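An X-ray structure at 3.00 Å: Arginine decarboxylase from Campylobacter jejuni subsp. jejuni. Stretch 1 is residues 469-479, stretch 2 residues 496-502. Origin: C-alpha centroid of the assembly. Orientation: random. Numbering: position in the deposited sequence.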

# COMPACT_ATOMS: atom_id res chain seq x y z
N ASP B 469 31.06 12.85 10.93
CA ASP B 469 32.49 13.15 10.92
C ASP B 469 33.27 11.86 11.20
O ASP B 469 34.48 11.80 10.99
N GLU B 470 32.56 10.83 11.67
CA GLU B 470 33.14 9.53 11.98
C GLU B 470 32.79 8.53 10.88
O GLU B 470 31.75 8.65 10.24
N GLU B 471 33.65 7.54 10.68
CA GLU B 471 33.43 6.54 9.65
C GLU B 471 32.62 5.36 10.19
O GLU B 471 33.05 4.69 11.12
N PRO B 472 31.44 5.09 9.60
CA PRO B 472 30.60 3.97 10.04
C PRO B 472 31.29 2.63 9.82
O PRO B 472 31.97 2.44 8.83
N THR B 473 31.08 1.70 10.74
CA THR B 473 31.73 0.40 10.64
C THR B 473 30.80 -0.75 10.97
O THR B 473 31.16 -1.63 11.75
N ARG B 474 29.62 -0.75 10.37
CA ARG B 474 28.66 -1.81 10.63
C ARG B 474 27.72 -2.04 9.46
O ARG B 474 26.84 -1.22 9.20
N SER B 475 27.91 -3.14 8.74
CA SER B 475 27.03 -3.43 7.61
C SER B 475 25.64 -3.63 8.21
O SER B 475 25.33 -4.68 8.77
N ALA B 476 24.80 -2.61 8.09
CA ALA B 476 23.47 -2.64 8.67
C ALA B 476 22.30 -3.00 7.75
O ALA B 476 22.40 -2.95 6.52
N SER B 477 21.18 -3.36 8.37
CA SER B 477 19.96 -3.67 7.65
C SER B 477 18.85 -3.27 8.62
O SER B 477 18.37 -4.08 9.40
N ILE B 478 18.48 -2.00 8.56
CA ILE B 478 17.46 -1.44 9.44
C ILE B 478 16.04 -1.96 9.22
O ILE B 478 15.57 -2.05 8.10
N TRP B 479 15.37 -2.31 10.32
CA TRP B 479 14.00 -2.80 10.23
C TRP B 479 13.10 -2.08 11.24
O TRP B 479 13.56 -1.64 12.30
N PRO B 496 24.90 -1.35 -0.11
CA PRO B 496 25.74 -1.52 1.08
C PRO B 496 25.55 -0.39 2.09
O PRO B 496 26.18 0.67 1.98
N LEU B 497 24.71 -0.63 3.09
CA LEU B 497 24.45 0.37 4.11
C LEU B 497 25.31 0.15 5.35
O LEU B 497 25.36 -0.95 5.89
N PHE B 498 25.99 1.21 5.79
CA PHE B 498 26.84 1.15 6.98
C PHE B 498 26.48 2.23 7.99
O PHE B 498 26.44 3.41 7.64
N LEU B 499 26.21 1.81 9.23
CA LEU B 499 25.86 2.73 10.31
C LEU B 499 26.87 2.64 11.44
O LEU B 499 27.51 1.61 11.62
N HIS B 500 26.99 3.71 12.21
CA HIS B 500 27.94 3.73 13.31
C HIS B 500 27.51 2.81 14.45
O HIS B 500 26.33 2.66 14.74
N ASP B 501 28.49 2.18 15.08
CA ASP B 501 28.22 1.28 16.19
C ASP B 501 27.96 2.13 17.42
O ASP B 501 28.90 2.58 18.08
N VAL B 502 26.70 2.36 17.73
CA VAL B 502 26.37 3.19 18.88
C VAL B 502 25.69 2.40 19.99
O VAL B 502 25.28 1.26 19.79

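Two extended segments without regular secondary structure lie side by side here, joined by a single beta bridge at Ser475 and Phe498, and the shape of the contact follows from that pairing. Ala476 N donates to Leu497 O at 2.8 Å, and Leu499 N donates to Arg474 O at 3.1 Å. Around these bonds the backbones come close enough for two CA-H...O contacts, Phe498 CA to Arg474 O at 3.2 Å and Ser475 CA to Leu497 O at 3.4 Å. The side chains must therefore pack around a tightly closed seam.

At the inner end the packing is purely apolar. Ala476 directs its CB toward the other stretch, and the single methyl meets the branched tip of Leu499, with Ala476 CB 3.6 Å from Leu499 CD1. A residue this small suits the site, because the leucine methyl already occupies the space in front of it. Leu499 has its CA-to-CB bond directed away overall, yet its m, t rotamer carries CD1 within reach of two neighbours: besides the alanine, Ile478 CG2 lies 3.7 Å from Leu499 CD1. Ile478, with chi1 p and chi2 t, points toward the second stretch, and its CG2 methyl also approaches Leu497 CD2 at a looser 4.4 Å. Leu497 adopts the t, p rotamer. The isoleucine methyl is thus a bump received between two leucine branches, and the three buried side chains fill the hollow without needing a polar partner.

Pro472 forms the next knob. Its compact ring, puckered C-gamma endo, fits between Phe498 and His500: Pro472 CG is 4.0 Å from Phe498 CB, while Pro472 CB stands 4.0 Å from the centroid of the His500 ring, only 5° off the ring normal, in a CH-pi contact over the face. The flat imidazole gives the proline a smooth wall to rest on. His500, with chi1 m, has its CA-to-CB bond directed away, but the end of the side chain comes nearer, and its NE2 donates to Glu470 O at 3.0 Å. The acceptor lies at the ring edge, near its plane, so one imidazole can hold the backbone through its edge and the proline through its face; its ND1 is satisfied elsewhere in the structure.

Phe498, chi1 m, lays its ring beside the backbone of Ser475, with Phe498 CD2 3.4 Å from Ser475 N and Phe498 CE2 3.7 Å from Ser475 CB. The small p-rotamer serine leaves room for the broad ring, and its hydroxyl is hydrogen-bonded elsewhere.

Arg474 and Asp501 supply the charged pairing. The arginine leaves the backbone with its CB 3.1 Å from Leu499 O, then extends through an m, m, t chain until Arg474 NH1 reaches Asp501 OD1 at 3.3 Å, a salt bridge that includes a hydrogen bond. Asp501, chi1 t, points toward the first stretch and meets the guanidinium edge near its plane, as suits a planar donor. Length and flexibility let the arginine span this gap.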

# COMPACT_ATOMS: atom_id res chain seq x y z
CB ASP B 469 32.80 14.22 11.96
CG ASP B 469 32.23 13.89 13.34
OD1 ASP B 469 32.16 14.81 14.19
OD2 ASP B 469 31.85 12.73 13.58
CB GLU B 470 32.60 9.00 13.30
CG GLU B 470 32.94 9.86 14.49
CD GLU B 470 32.10 9.52 15.70
OE1 GLU B 470 32.04 8.32 16.08
OE2 GLU B 470 31.49 10.46 16.28
CB GLU B 471 34.79 6.05 9.14
CG GLU B 471 34.75 5.03 8.01
CD GLU B 471 34.30 5.63 6.69
OE1 GLU B 471 34.81 6.70 6.30
OE2 GLU B 471 33.44 5.00 6.03
CB PRO B 472 29.35 4.12 9.18
CG PRO B 472 29.91 4.68 7.90
CD PRO B 472 30.85 5.75 8.43
CB THR B 473 32.91 0.35 11.60
OG1 THR B 473 32.47 0.77 12.90
CG2 THR B 473 34.02 1.27 11.12
CB ARG B 474 27.83 -1.44 11.86
CG ARG B 474 28.55 -1.60 13.19
CD ARG B 474 28.68 -3.06 13.55
NE ARG B 474 29.15 -3.27 14.91
CZ ARG B 474 29.22 -4.45 15.51
NH1 ARG B 474 29.66 -4.54 16.76
NH2 ARG B 474 28.85 -5.55 14.86
CB SER B 475 27.48 -4.70 6.88
OG SER B 475 27.43 -5.83 7.73
CB ALA B 476 23.19 -1.30 9.34
CB SER B 477 19.89 -5.17 7.34
OG SER B 477 20.09 -5.94 8.50
CB ILE B 478 17.39 0.10 9.31
CG1 ILE B 478 17.02 0.50 7.89
CG2 ILE B 478 18.75 0.72 9.61
CD1 ILE B 478 17.08 2.00 7.67
CB TRP B 479 13.95 -4.31 10.43
CG TRP B 479 14.57 -4.83 11.69
CD1 TRP B 479 14.47 -4.28 12.94
CD2 TRP B 479 15.27 -6.07 11.84
NE1 TRP B 479 15.06 -5.10 13.86
CE2 TRP B 479 15.56 -6.21 13.22
CE3 TRP B 479 15.68 -7.07 10.95
CZ2 TRP B 479 16.24 -7.32 13.74
CZ3 TRP B 479 16.35 -8.18 11.46
CH2 TRP B 479 16.62 -8.29 12.85
CB PRO B 496 27.14 -1.54 0.50
CG PRO B 496 27.03 -0.57 -0.64
CD PRO B 496 25.72 -1.00 -1.28
CB LEU B 497 22.98 0.35 4.52
CG LEU B 497 22.52 1.47 5.46
CD1 LEU B 497 22.56 2.81 4.73
CD2 LEU B 497 21.10 1.17 5.95
CB PHE B 498 28.32 1.30 6.61
CG PHE B 498 28.87 0.12 5.88
CD1 PHE B 498 28.75 0.02 4.50
CD2 PHE B 498 29.44 -0.94 6.58
CE1 PHE B 498 29.17 -1.12 3.82
CE2 PHE B 498 29.87 -2.09 5.92
CZ PHE B 498 29.74 -2.18 4.53
CB LEU B 499 24.48 2.39 10.87
CG LEU B 499 23.35 2.59 9.86
CD1 LEU B 499 22.08 1.99 10.42
CD2 LEU B 499 23.20 4.07 9.57
CB HIS B 500 28.11 5.16 13.83
CG HIS B 500 28.35 6.17 12.74
ND1 HIS B 500 27.34 6.64 11.93
CD2 HIS B 500 29.48 6.77 12.31
CE1 HIS B 500 27.84 7.48 11.05
NE2 HIS B 500 29.14 7.58 11.26
CB ASP B 501 29.43 0.37 16.45
CG ASP B 501 29.16 -0.66 17.52
OD1 ASP B 501 30.06 -1.46 17.82
OD2 ASP B 501 28.03 -0.66 18.07
CB VAL B 502 25.44 4.34 18.45
CG1 VAL B 502 26.16 5.25 17.46
CG2 VAL B 502 24.18 3.77 17.82